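Local coordinates for protein RNA polymerase II subunit A C-terminal domain phosphatase SSU72 (Homo sapiens, PDB 4H3K) that dephosphorylates the C-terminal domain of RNA polymerase II, and takes part in RNA processing, polyadenylation and transcription termination, at residues Glu133-Tyr136 with Asp137-Glu141. The protein carries 1 engineered substitution. Sequence-based numbering, arbitrary orientation.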
loop_
_atom_site.group_PDB
_atom_site.type_symbol
_atom_site.label_atom_id
_atom_site.label_comp_id
_atom_site.label_asym_id
_atom_site.label_seq_id
_atom_site.Cartn_x
_atom_site.Cartn_y
_atom_site.Cartn_z
ATOM N N GLU B 133 5.632 -18.350 -7.966
ATOM C CA GLU B 133 6.554 -17.224 -7.884
ATOM C C GLU B 133 6.501 -16.283 -9.101
ATOM O O GLU B 133 6.635 -15.061 -8.962
ATOM C CB GLU B 133 7.982 -17.733 -7.640
ATOM C CG GLU B 133 8.925 -16.619 -7.353
ATOM C CD GLU B 133 10.334 -17.098 -7.075
ATOM O OE1 GLU B 133 10.508 -18.306 -6.901
ATOM O OE2 GLU B 133 11.266 -16.266 -7.034
ATOM N N ARG B 134 6.295 -16.845 -10.291
ATOM C CA ARG B 134 6.156 -16.004 -11.498
ATOM C C ARG B 134 4.961 -15.032 -11.374
ATOM O O ARG B 134 5.005 -13.917 -11.878
ATOM C CB ARG B 134 5.954 -16.925 -12.726
ATOM C CG ARG B 134 5.916 -16.252 -14.101
ATOM C CD ARG B 134 5.057 -17.087 -15.135
ATOM N NE ARG B 134 3.609 -16.914 -14.882
ATOM C CZ ARG B 134 2.740 -16.303 -15.696
ATOM N NH1 ARG B 134 3.121 -15.830 -16.885
ATOM N NH2 ARG B 134 1.478 -16.162 -15.323
ATOM N N VAL B 135 3.875 -15.499 -10.768
ATOM C CA VAL B 135 2.666 -14.698 -10.584
ATOM C C VAL B 135 2.953 -13.631 -9.510
ATOM O O VAL B 135 2.586 -12.458 -9.672
ATOM C CB VAL B 135 1.470 -15.584 -10.170
ATOM C CG1 VAL B 135 0.294 -14.734 -9.686
ATOM C CG2 VAL B 135 1.055 -16.490 -11.329
ATOM N N TYR B 136 3.632 -14.045 -8.437
ATOM C CA TYR B 136 4.126 -13.100 -7.397
ATOM C C TYR B 136 4.950 -11.952 -8.052
ATOM O O TYR B 136 4.740 -10.767 -7.767
ATOM C CB TYR B 136 4.984 -13.893 -6.430
ATOM C CG TYR B 136 5.635 -13.148 -5.279
ATOM C CD1 TYR B 136 4.959 -12.975 -4.068
ATOM C CD2 TYR B 136 6.946 -12.668 -5.389
ATOM C CE1 TYR B 136 5.577 -12.348 -2.974
ATOM C CE2 TYR B 136 7.583 -12.049 -4.296
ATOM C CZ TYR B 136 6.879 -11.881 -3.108
ATOM O OH TYR B 136 7.502 -11.294 -2.050
ATOM N N ASP B 137 5.903 -12.314 -8.910
ATOM C CA ASP B 137 6.737 -11.308 -9.604
ATOM C C ASP B 137 5.875 -10.342 -10.423
ATOM O O ASP B 137 6.135 -9.148 -10.455
ATOM C CB ASP B 137 7.758 -11.964 -10.545
ATOM C CG ASP B 137 8.851 -12.673 -9.802
ATOM O OD1 ASP B 137 9.094 -12.355 -8.607
ATOM O OD2 ASP B 137 9.467 -13.567 -10.411
ATOM N N GLN B 138 4.842 -10.861 -11.069
ATOM C CA GLN B 138 3.989 -10.040 -11.926
ATOM C C GLN B 138 3.129 -9.106 -11.085
ATOM O O GLN B 138 2.960 -7.915 -11.411
ATOM C CB GLN B 138 3.135 -10.936 -12.847
ATOM C CG GLN B 138 3.999 -11.546 -13.978
ATOM C CD GLN B 138 3.268 -12.528 -14.881
ATOM O OE1 GLN B 138 2.533 -13.425 -14.427
ATOM N NE2 GLN B 138 3.487 -12.372 -16.180
ATOM N N VAL B 139 2.586 -9.639 -10.001
ATOM C CA VAL B 139 1.796 -8.810 -9.106
ATOM C C VAL B 139 2.653 -7.667 -8.551
ATOM O O VAL B 139 2.245 -6.501 -8.548
ATOM C CB VAL B 139 1.236 -9.641 -7.903
ATOM C CG1 VAL B 139 0.824 -8.703 -6.765
ATOM C CG2 VAL B 139 0.049 -10.536 -8.382
ATOM N N VAL B 140 3.859 -7.996 -8.092
ATOM C CA VAL B 140 4.760 -6.971 -7.541
ATOM C C VAL B 140 5.200 -5.935 -8.588
ATOM O O VAL B 140 5.183 -4.719 -8.312
ATOM C CB VAL B 140 5.975 -7.616 -6.836
ATOM C CG1 VAL B 140 7.017 -6.553 -6.456
ATOM C CG2 VAL B 140 5.493 -8.354 -5.575
ATOM N N GLU B 141 5.570 -6.409 -9.782
ATOM C CA GLU B 141 5.924 -5.490 -10.850
ATOM C C GLU B 141 4.785 -4.510 -11.116
ATOM O O GLU B 141 5.014 -3.309 -11.248
ATOM C CB GLU B 141 6.251 -6.219 -12.152
ATOM C CG GLU B 141 6.761 -5.188 -13.208
ATOM C CD GLU B 141 7.384 -5.819 -14.420
ATOM O OE1 GLU B 141 7.120 -7.019 -14.662
ATOM O OE2 GLU B 141 8.144 -5.106 -15.129
#
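Asp137 N donates to Glu133 O over 2.8 Å, the first of four successive i to i+4 bonds that make 133-136 and 137-141 one continuous alpha-helix. Val139 N to Val135 O (2.8 Å) and Val140 N to Tyr136 O (2.9 Å) are similarly straight. Gln138 N to Arg134 O is longer, at 3.2 Å, and more bent, with an N-H...O angle of 144°.

One turn apart, Arg134 and Gln138 meet through their ends. Gln138 OE1 sits over one face of the guanidinium, toward its rim, 3.1 Å from Arg134 NH2. The amide and guanidinium planes are 69° apart, and the N-H groups do not point at the oxygen, so this is not a hydrogen bond. A bend at chi3 (76°) turns the arginine tip back toward the glutamine. Gln138 OE1 is instead hydrogen-bonded to Thr58. With an alanine here, Thr58 would probably lose this mate and that guanidinium face its amide cover.

Val140 CG2 lies over one face of the Tyr136 ring, 4.4 Å from CE2. Asp137 OD1 comes to the ring edge in plane, 3.9 Å from Tyr136 CD2. Glu133 and Asp137 form salt bridges to basic side chains of another protein's chain, which may ease the repulsion between their carboxylates.

The helix is the crossover of a beta-alpha-beta unit, between parallel strands 127-130 and 153-159. Val135, Tyr136 and Val139 pack on Thr130, and Tyr136 and Val139 also reach Val156. Tyr136 and Val140 touch Thr210 of strand 207-213, at the antiparallel end of the sheet.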